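Local coordinates for protein glycoside hydrolase (Streptococcus pneumoniae serotype 4, PDB 6ORH) that probably hydrolyses alpha-L-fucosidic linkages, as a family 29 glycoside hydrolase that helps the bacterium break down host carbohydrate antigens, at residues S12-A17 and Q196-I201; E115-M120 and Y159-K164; L223-N228 and F251-A256. The protein carries 2 engineered substitutions. All coordinates share one frame; numbering follows the deposited sequence.

Interaction 1 of 3, residues S12-A17 and Q196-I201; sequences SQTQLA and QGDCLI. With EDO (1,2-ethanediol), chain E.
A first torsion of 53° on Thr14 sets its OG1 between the backbone N and the carbonyl carbon, where the hydroxyl donates to Asp198 O at 2.9 Å. The donor stands 31° out of that carbonyl's plane, while Thr14 CG2 rests against the same oxygen. On Asp198, CG is anti to the backbone N (chi1 -153°), and carboxylate OD2 lies 3.3 Å from Ser12 CB. Two waters donate to OD2: one accepts from Thr14 N at 3.1 Å, and the other also bonds Ser12 OG. The start of helix 13-21 would probably favour the negative charge of Asp198, linked to Thr14 N through the first water. Ser12 and Gln15 close a capping box, Gln15 N donating to Ser12 OG at 3.0 Å and Ser12 N meeting a lone pair of Gln15 OE1 at 2.9 Å. An ethanediol lies beside Gln15 OE1, its O1 2.9 Å away. Apolar contact comes from Leu200, whose CD2 approaches Gln15 CG at 3.8 Å and also touches Thr14 OG1. The first turn of helix 13-21 is thereby packed against the loop between helix 185-196 and strand 200-202, with Gln15 NE2 reaching on to Ser208 O, just before strand 209-211, and Phe251 O, in strand 250-259.

Interaction 2 of 3, residues E115-M120 and Y159-K164; sequences EFDMDM and YGNAGK
Asn161 spends both N-H bonds of its amide on two aspartates of 115-120. Its ND2 donates to Asp117 OD1 at 2.9 Å in a nearly straight bond (170°) and to Asp119 OD1 at 3.1 Å, a more bent one. Both acceptors lie close to the amide plane, and Asp119 OD1 uses its anti lone pair, so the pair fixes the rotation of the amide. With CG anti to the backbone N (chi1 177°), Asn161 extends across the turn that follows helix 105-116, its CB 3.4 Å from Met118 O. That turn is a Schellman motif at Asp117, leading directly into strand 119-124 of the TIM barrel; on the other segment, Asn161 to Lys164 form a type I' turn ahead of strand 167-169, the next in the parallel sheet. Packing is close on the buried side, where Met120, in one of its two modelled conformers, lays CG 3.7 Å from Gly160 C, with Val109 and Ala113 of helix 105-116 alongside. The other side is looser. There a water takes the N-H of Met120 at 2.8 Å and donates to Lys164 O, filling in where the two backbones do not meet directly, while the Lys164 side chain leads away from 115-120 and, like Asp117, is exposed to solvent.

Interaction 3 of 3, residues L223-N228 and F251-A256; sequences LWQKVN and FSIGEA
An antiparallel bridge, with Lys226 and Phe251 as its non-hydrogen-bonded pair, joins the short strand 226-227 to the beginning of barrel strand 250-259. The two CA atoms come within 4.3 Å, and the pairing is brief: the touching parts run 106° apart, so the chains diverge almost at once. Much of the contact instead falls to Gln225, the centre of an inverse gamma turn just ahead of the bridge, which uses both its carbonyl and its side chain. Ser252 N donates to Gln225 O at 3.0 Å, and although the N-H points almost straight at the oxygen, it arrives from well above the carbonyl plane. The same oxygen sits 3.4 Å over the centre of the Phe251 ring, and Gln225 CB packs against the ring at CZ, 3.7 Å away. Phe251 is brought beneath the carbonyl by its first torsion, with CG anti to the backbone N (chi1 -164°).

Beyond CG the Gln225 side chain bends (chi2 -76°), and its OE1 accepts from Gly254 N at 2.9 Å. A side-chain amide thus takes a strand N-H that the departing backbone of 223-228 does not meet. Ser252 O lies 3.2 Å from OE1, two acceptors side by side, and the Gly254 N-H on OE1 probably offsets part of the repulsion. Gln225 NE2 turns to Thr290 OG1. One residue past Lys226, Val227 CG2 meets Ser252 CB at 3.7 Å, and the buried Lys226 ammonium is held by Pro246 O and Gln437 OE1.

Strand 250-259 otherwise runs parallel to 209-211 and 292-295, so strand 226-227 is a local antiparallel addition to the parallel sheet of a TIM barrel.

In the fold
Two side-chain amides tie the three contacts into a chain. Gln196 NE2 of interaction 1 lies 3.0 Å from Gly163 O of interaction 2, probably a hydrogen bond, and Gln15 NE2 of interaction 1 lies 2.9 Å from Phe251 O of interaction 3, probably another. Gln15 O also packs on Ile253 CD1. Interaction 1 is therefore the hub, its centre about 15 Å from that of interaction 2 and 14 Å from that of interaction 3, whereas interactions 2 and 3 are centred about 26 Å apart and do not touch. All three reach the same barrel sheet but lie away from the annotated glycan pockets; Gly254 of interaction 3 is about 11 Å from a bound galactose.

Interaction 1 of 3, residues S12-A17 and Q196-I201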
loop_
_atom_site.group_PDB
_atom_site.type_symbol
_atom_site.label_atom_id
_atom_site.label_comp_id
_atom_site.label_asym_id
_atom_site.label_seq_id
_atom_site.Cartn_x
_atom_site.Cartn_y
_atom_site.Cartn_z
ATOM N N SER A 12 -6.718 -5.710 25.989
ATOM C CA SER A 12 -6.692 -6.699 27.049
ATOM C C SER A 12 -5.337 -7.406 27.046
ATOM O O SER A 12 -4.584 -7.309 26.079
ATOM C CB SER A 12 -7.779 -7.699 26.839
ATOM O OG SER A 12 -7.470 -8.562 25.744
ATOM N N GLN A 13 -5.056 -8.173 28.104
ATOM C CA GLN A 13 -3.814 -8.937 28.148
ATOM C C GLN A 13 -3.789 -10.024 27.072
ATOM O O GLN A 13 -2.730 -10.283 26.499
ATOM C CB GLN A 13 -3.587 -9.527 29.540
ATOM C CG GLN A 13 -3.439 -8.469 30.622
ATOM C CD GLN A 13 -3.648 -9.080 31.985
ATOM O OE1 GLN A 13 -4.564 -8.709 32.718
ATOM N NE2 GLN A 13 -2.805 -10.045 32.326
ATOM N N THR A 14 -4.943 -10.652 26.799
ATOM C CA THR A 14 -4.997 -11.680 25.771
ATOM C C THR A 14 -4.752 -11.060 24.396
ATOM O O THR A 14 -4.129 -11.689 23.535
ATOM C CB THR A 14 -6.272 -12.537 25.757
ATOM O OG1 THR A 14 -7.460 -11.726 25.700
ATOM C CG2 THR A 14 -6.355 -13.503 26.918
ATOM N N GLN A 15 -5.238 -9.831 24.193
ATOM C CA GLN A 15 -4.989 -9.166 22.914
ATOM C C GLN A 15 -3.492 -8.860 22.774
ATOM O O GLN A 15 -2.920 -9.077 21.712
ATOM C CB GLN A 15 -5.814 -7.881 22.742
ATOM C CG GLN A 15 -7.290 -8.133 22.401
ATOM C CD GLN A 15 -8.137 -6.881 22.485
ATOM O OE1 GLN A 15 -8.071 -6.105 23.445
ATOM N NE2 GLN A 15 -8.994 -6.675 21.483
ATOM N N LEU A 16 -2.868 -8.328 23.833
ATOM C CA LEU A 16 -1.453 -8.011 23.788
ATOM C C LEU A 16 -0.658 -9.288 23.560
ATOM O O LEU A 16 0.353 -9.246 22.860
ATOM C CB LEU A 16 -1.035 -7.340 25.099
ATOM C CG LEU A 16 -1.367 -5.861 25.187
ATOM C CD1 LEU A 16 -1.096 -5.329 26.594
ATOM C CD2 LEU A 16 -0.601 -5.070 24.142
ATOM N N ALA A 17 -1.123 -10.395 24.141
ATOM C CA ALA A 17 -0.362 -11.627 24.024
ATOM C C ALA A 17 -0.354 -12.089 22.561
ATOM O O ALA A 17 0.666 -12.539 22.006
ATOM C CB ALA A 17 -0.915 -12.653 24.998
ATOM N N GLN A 196 -13.856 -20.078 29.344
ATOM C CA GLN A 196 -12.520 -19.789 28.836
ATOM C C GLN A 196 -12.049 -18.365 29.123
ATOM O O GLN A 196 -11.058 -17.924 28.543
ATOM C CB GLN A 196 -12.418 -20.180 27.351
ATOM C CG GLN A 196 -12.546 -21.676 27.088
ATOM C CD GLN A 196 -11.312 -22.469 27.474
ATOM O OE1 GLN A 196 -10.220 -21.906 27.605
ATOM N NE2 GLN A 196 -11.465 -23.776 27.646
ATOM N N GLY A 197 -12.743 -17.632 30.004
ATOM C CA GLY A 197 -12.259 -16.328 30.441
ATOM C C GLY A 197 -12.107 -15.336 29.287
ATOM O O GLY A 197 -13.069 -15.130 28.545
ATOM N N ASP A 198 -10.936 -14.700 29.149
ATOM C CA ASP A 198 -10.822 -13.658 28.141
ATOM C C ASP A 198 -10.312 -14.218 26.809
ATOM O O ASP A 198 -9.746 -13.468 26.017
ATOM C CB ASP A 198 -10.110 -12.372 28.593
ATOM C CG ASP A 198 -10.593 -11.147 27.804
ATOM O OD1 ASP A 198 -11.691 -11.208 27.196
ATOM O OD2 ASP A 198 -9.867 -10.142 27.756
ATOM N N CYS A 199 -10.593 -15.503 26.553
ATOM C CA CYS A 199 -10.414 -16.116 25.233
ATOM C C CYS A 199 -10.842 -15.133 24.135
ATOM O O CYS A 199 -11.942 -14.575 24.197
ATOM C CB CYS A 199 -11.294 -17.356 25.149
ATOM S SG CYS A 199 -11.115 -18.271 23.591
ATOM N N LEU A 200 -9.989 -14.934 23.111
ATOM C CA LEU A 200 -10.303 -14.020 22.025
ATOM C C LEU A 200 -11.431 -14.577 21.156
ATOM O O LEU A 200 -11.535 -15.782 20.981
ATOM C CB LEU A 200 -9.041 -13.848 21.173
ATOM C CG LEU A 200 -7.850 -13.257 21.921
ATOM C CD1 LEU A 200 -6.591 -13.369 21.047
ATOM C CD2 LEU A 200 -8.128 -11.803 22.250
ATOM N N ILE A 201 -12.250 -13.687 20.567
ATOM C CA ILE A 201 -13.308 -14.150 19.668
ATOM C C ILE A 201 -13.248 -13.360 18.362
ATOM O O ILE A 201 -13.265 -12.115 18.368
ATOM C CB ILE A 201 -14.693 -13.987 20.340
ATOM C CG1 ILE A 201 -14.794 -14.763 21.656
ATOM C CG2 ILE A 201 -15.791 -14.368 19.346
ATOM C CD1 ILE A 201 -16.018 -14.411 22.505
HETATM C C1 EDO E . -10.831 -5.473 25.526
HETATM O O1 EDO E . -9.816 -4.531 25.213
HETATM C C2 EDO E . -11.004 -6.537 24.502
HETATM O O2 EDO E . -11.640 -7.714 24.968
HETATM O O HOH W 1 -9.823 -9.352 24.898
HETATM O O HOH W 2 -7.207 -10.547 28.927
#

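Interaction 2 of 3, residues E115-M120 and Y159-K164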
loop_
_atom_site.group_PDB
_atom_site.type_symbol
_atom_site.label_atom_id
_atom_site.label_comp_id
_atom_site.label_asym_id
_atom_site.label_seq_id
_atom_site.Cartn_x
_atom_site.Cartn_y
_atom_site.Cartn_z
ATOM N N GLU A 115 1.287 -31.205 24.004
ATOM C CA GLU A 115 2.674 -31.666 24.058
ATOM C C GLU A 115 3.645 -30.560 23.640
ATOM O O GLU A 115 4.699 -30.355 24.279
ATOM C CB GLU A 115 2.836 -32.896 23.169
ATOM C CG GLU A 115 4.266 -33.429 23.199
ATOM C CD GLU A 115 4.586 -34.552 22.234
ATOM O OE1 GLU A 115 3.687 -35.048 21.536
ATOM O OE2 GLU A 115 5.776 -34.936 22.210
ATOM N N PHE A 116 3.272 -29.805 22.602
ATOM C CA PHE A 116 4.144 -28.799 22.008
ATOM C C PHE A 116 3.902 -27.399 22.578
ATOM O O PHE A 116 4.550 -26.442 22.140
ATOM C CB PHE A 116 4.000 -28.808 20.481
ATOM C CG PHE A 116 4.773 -29.921 19.821
ATOM C CD1 PHE A 116 4.220 -31.186 19.674
ATOM C CD2 PHE A 116 6.060 -29.697 19.349
ATOM C CE1 PHE A 116 4.937 -32.219 19.083
ATOM C CE2 PHE A 116 6.765 -30.718 18.723
ATOM C CZ PHE A 116 6.204 -31.974 18.608
ATOM N N ASP A 117 2.978 -27.273 23.552
ATOM C CA ASP A 117 2.601 -25.961 24.074
ATOM C C ASP A 117 2.248 -25.032 22.911
ATOM O O ASP A 117 2.729 -23.904 22.804
ATOM C CB ASP A 117 3.699 -25.341 24.947
ATOM C CG ASP A 117 3.214 -24.142 25.744
ATOM O OD1 ASP A 117 1.982 -24.032 25.957
ATOM O OD2 ASP A 117 4.069 -23.290 26.108
ATOM N N MET A 118 1.374 -25.540 22.032
ATOM C CA MET A 118 0.819 -24.801 20.906
ATOM C C MET A 118 -0.573 -24.321 21.310
ATOM O O MET A 118 -1.442 -25.134 21.612
ATOM C CB MET A 118 0.676 -25.719 19.688
ATOM C CG MET A 118 -0.018 -25.062 18.501
ATOM S SD MET A 118 0.902 -23.781 17.696
ATOM C CE MET A 118 2.118 -24.750 16.796
ATOM N N ASP A 119 -0.766 -22.996 21.406
ATOM C CA ASP A 119 -2.097 -22.509 21.744
ATOM C C ASP A 119 -3.108 -22.927 20.682
ATOM O O ASP A 119 -2.749 -23.136 19.508
ATOM C CB ASP A 119 -2.106 -20.993 21.922
ATOM C CG ASP A 119 -1.361 -20.553 23.178
ATOM O OD1 ASP A 119 -1.077 -21.372 24.073
ATOM O OD2 ASP A 119 -1.067 -19.372 23.251
ATOM N N MET A 120 -4.376 -23.082 21.117
ATOM C CA MET A 120 -5.446 -23.624 20.279
ATOM C C MET A 120 -6.541 -22.585 20.016
ATOM O O MET A 120 -6.885 -21.783 20.889
ATOM C CB MET A 120 -6.062 -24.873 20.935
ATOM C CG MET A 120 -5.204 -26.143 20.801
ATOM S SD MET A 120 -5.103 -26.723 19.092
ATOM C CE MET A 120 -6.746 -27.381 18.776
ATOM N N TYR A 159 -9.574 -31.033 25.527
ATOM C CA TYR A 159 -9.510 -30.222 24.313
ATOM C C TYR A 159 -8.769 -28.928 24.603
ATOM O O TYR A 159 -8.807 -28.448 25.726
ATOM C CB TYR A 159 -10.923 -29.876 23.820
ATOM C CG TYR A 159 -11.753 -31.023 23.307
ATOM C CD1 TYR A 159 -11.172 -32.157 22.734
ATOM C CD2 TYR A 159 -13.145 -30.944 23.363
ATOM C CE1 TYR A 159 -11.959 -33.182 22.220
ATOM C CE2 TYR A 159 -13.940 -31.967 22.854
ATOM C CZ TYR A 159 -13.343 -33.078 22.275
ATOM O OH TYR A 159 -14.117 -34.088 21.772
ATOM N N GLY A 160 -8.067 -28.386 23.593
ATOM C CA GLY A 160 -7.309 -27.168 23.811
ATOM C C GLY A 160 -5.872 -27.511 24.166
ATOM O O GLY A 160 -5.501 -28.688 24.180
ATOM N N ASN A 161 -5.115 -26.465 24.490
ATOM C CA ASN A 161 -3.764 -26.602 25.010
ATOM C C ASN A 161 -3.907 -26.736 26.524
ATOM O O ASN A 161 -4.151 -25.747 27.202
ATOM C CB ASN A 161 -2.942 -25.375 24.611
ATOM C CG ASN A 161 -1.533 -25.392 25.176
ATOM O OD1 ASN A 161 -1.108 -26.408 25.704
ATOM N ND2 ASN A 161 -0.781 -24.321 24.973
ATOM N N ALA A 162 -3.811 -27.982 27.030
ATOM C CA ALA A 162 -4.032 -28.260 28.455
ATOM C C ALA A 162 -5.363 -27.681 28.915
ATOM O O ALA A 162 -5.421 -26.974 29.920
ATOM C CB ALA A 162 -2.871 -27.752 29.291
ATOM N N GLY A 163 -6.405 -27.915 28.105
ATOM C CA GLY A 163 -7.754 -27.500 28.446
ATOM C C GLY A 163 -8.067 -26.046 28.121
ATOM O O GLY A 163 -9.175 -25.578 28.398
ATOM N N LYS A 164 -7.109 -25.324 27.542
ATOM C CA LYS A 164 -7.302 -23.898 27.346
ATOM C C LYS A 164 -7.452 -23.605 25.859
ATOM O O LYS A 164 -6.682 -24.117 25.039
ATOM C CB LYS A 164 -6.132 -23.106 27.935
ATOM C CG LYS A 164 -6.315 -21.597 27.920
ATOM C CD LYS A 164 -5.187 -20.888 28.665
ATOM C CE LYS A 164 -5.450 -19.423 28.932
ATOM N NZ LYS A 164 -6.585 -19.227 29.864
HETATM O O HOH W 3 -4.819 -22.380 23.843
#

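Interaction 3 of 3, residues L223-N228 and F251-A256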
loop_
_atom_site.group_PDB
_atom_site.type_symbol
_atom_site.label_atom_id
_atom_site.label_comp_id
_atom_site.label_asym_id
_atom_site.label_seq_id
_atom_site.Cartn_x
_atom_site.Cartn_y
_atom_site.Cartn_z
ATOM N N LEU A 223 -3.373 1.467 10.108
ATOM C CA LEU A 223 -4.121 0.421 10.804
ATOM C C LEU A 223 -4.300 0.836 12.256
ATOM O O LEU A 223 -3.373 0.699 13.071
ATOM C CB LEU A 223 -3.455 -0.966 10.702
ATOM C CG LEU A 223 -4.184 -2.051 11.532
ATOM C CD1 LEU A 223 -5.611 -2.290 11.025
ATOM C CD2 LEU A 223 -3.393 -3.369 11.614
ATOM N N TRP A 224 -5.504 1.338 12.571
ATOM C CA TRP A 224 -5.925 1.537 13.952
ATOM C C TRP A 224 -6.519 0.230 14.470
ATOM O O TRP A 224 -7.447 -0.327 13.849
ATOM C CB TRP A 224 -6.963 2.675 14.012
ATOM C CG TRP A 224 -6.400 3.977 13.533
ATOM C CD1 TRP A 224 -6.532 4.593 12.312
ATOM C CD2 TRP A 224 -5.580 4.843 14.338
ATOM N NE1 TRP A 224 -5.840 5.790 12.296
ATOM C CE2 TRP A 224 -5.261 5.959 13.535
ATOM C CE3 TRP A 224 -5.076 4.739 15.652
ATOM C CZ2 TRP A 224 -4.428 6.981 13.998
ATOM C CZ3 TRP A 224 -4.295 5.780 16.132
ATOM C CH2 TRP A 224 -3.998 6.878 15.310
ATOM N N GLN A 225 -5.949 -0.296 15.560
ATOM C CA GLN A 225 -6.459 -1.537 16.143
ATOM C C GLN A 225 -7.591 -1.199 17.110
ATOM O O GLN A 225 -7.506 -1.459 18.312
ATOM C CB GLN A 225 -5.316 -2.300 16.837
ATOM C CG GLN A 225 -4.267 -2.801 15.856
ATOM C CD GLN A 225 -4.701 -4.015 15.066
ATOM O OE1 GLN A 225 -5.786 -4.078 14.480
ATOM N NE2 GLN A 225 -3.838 -5.029 15.026
ATOM N N LYS A 226 -8.643 -0.594 16.561
ATOM C CA LYS A 226 -9.794 -0.141 17.351
ATOM C C LYS A 226 -10.921 0.164 16.363
ATOM O O LYS A 226 -10.650 0.590 15.232
ATOM C CB LYS A 226 -9.453 1.094 18.223
ATOM C CG LYS A 226 -8.832 2.294 17.513
ATOM C CD LYS A 226 -8.640 3.469 18.497
ATOM C CE LYS A 226 -7.976 4.677 17.858
ATOM N NZ LYS A 226 -7.869 5.821 18.825
ATOM N N VAL A 227 -12.169 -0.020 16.824
ATOM C CA VAL A 227 -13.366 0.235 16.018
ATOM C C VAL A 227 -14.491 0.612 16.969
ATOM O O VAL A 227 -14.371 0.437 18.161
ATOM C CB VAL A 227 -13.787 -1.025 15.230
ATOM C CG1 VAL A 227 -12.830 -1.367 14.080
ATOM C CG2 VAL A 227 -14.056 -2.226 16.125
ATOM N N ASN A 228 -15.601 1.104 16.396
ATOM C CA ASN A 228 -16.864 1.242 17.087
ATOM C C ASN A 228 -17.733 0.049 16.688
ATOM O O ASN A 228 -17.947 -0.159 15.494
ATOM C CB ASN A 228 -17.487 2.571 16.660
ATOM C CG ASN A 228 -18.766 2.844 17.418
ATOM O OD1 ASN A 228 -19.502 1.915 17.749
ATOM N ND2 ASN A 228 -19.029 4.118 17.707
ATOM N N PHE A 251 -10.787 -1.701 21.738
ATOM C CA PHE A 251 -9.572 -2.231 21.109
ATOM C C PHE A 251 -9.947 -3.491 20.332
ATOM O O PHE A 251 -10.656 -4.365 20.850
ATOM C CB PHE A 251 -8.501 -2.509 22.167
ATOM C CG PHE A 251 -7.118 -2.690 21.570
ATOM C CD1 PHE A 251 -6.776 -3.876 20.926
ATOM C CD2 PHE A 251 -6.205 -1.649 21.553
ATOM C CE1 PHE A 251 -5.515 -4.032 20.336
ATOM C CE2 PHE A 251 -4.945 -1.813 20.974
ATOM C CZ PHE A 251 -4.592 -3.003 20.368
ATOM N N SER A 252 -9.457 -3.564 19.080
ATOM C CA SER A 252 -9.905 -4.621 18.177
ATOM C C SER A 252 -8.714 -4.990 17.290
ATOM O O SER A 252 -8.168 -4.097 16.644
ATOM C CB SER A 252 -11.055 -4.057 17.321
ATOM O OG SER A 252 -11.366 -4.968 16.246
ATOM N N ILE A 253 -8.320 -6.277 17.296
ATOM C CA ILE A 253 -7.261 -6.713 16.372
ATOM C C ILE A 253 -7.877 -7.053 15.011
ATOM O O ILE A 253 -8.746 -7.939 14.961
ATOM C CB ILE A 253 -6.576 -7.949 16.961
ATOM C CG1 ILE A 253 -5.851 -7.601 18.267
ATOM C CG2 ILE A 253 -5.637 -8.605 15.947
ATOM C CD1 ILE A 253 -5.344 -8.816 19.007
ATOM N N GLY A 254 -7.378 -6.410 13.943
ATOM C CA GLY A 254 -7.777 -6.794 12.576
ATOM C C GLY A 254 -6.907 -7.966 12.104
ATOM O O GLY A 254 -5.830 -7.771 11.533
ATOM N N GLU A 255 -7.374 -9.183 12.380
ATOM C CA GLU A 255 -6.591 -10.389 12.096
ATOM C C GLU A 255 -6.489 -10.593 10.582
ATOM O O GLU A 255 -7.492 -10.561 9.878
ATOM C CB GLU A 255 -7.340 -11.563 12.733
ATOM C CG GLU A 255 -6.557 -12.858 12.746
ATOM C CD GLU A 255 -7.378 -13.932 13.438
ATOM O OE1 GLU A 255 -8.413 -14.295 12.866
ATOM O OE2 GLU A 255 -6.973 -14.398 14.525
ATOM N N ALA A 256 -5.265 -10.855 10.078
ATOM C CA ALA A 256 -5.056 -10.998 8.634
ATOM C C ALA A 256 -4.963 -12.475 8.276
ATOM O O ALA A 256 -3.883 -13.046 8.398
ATOM C CB ALA A 256 -3.777 -10.285 8.251
#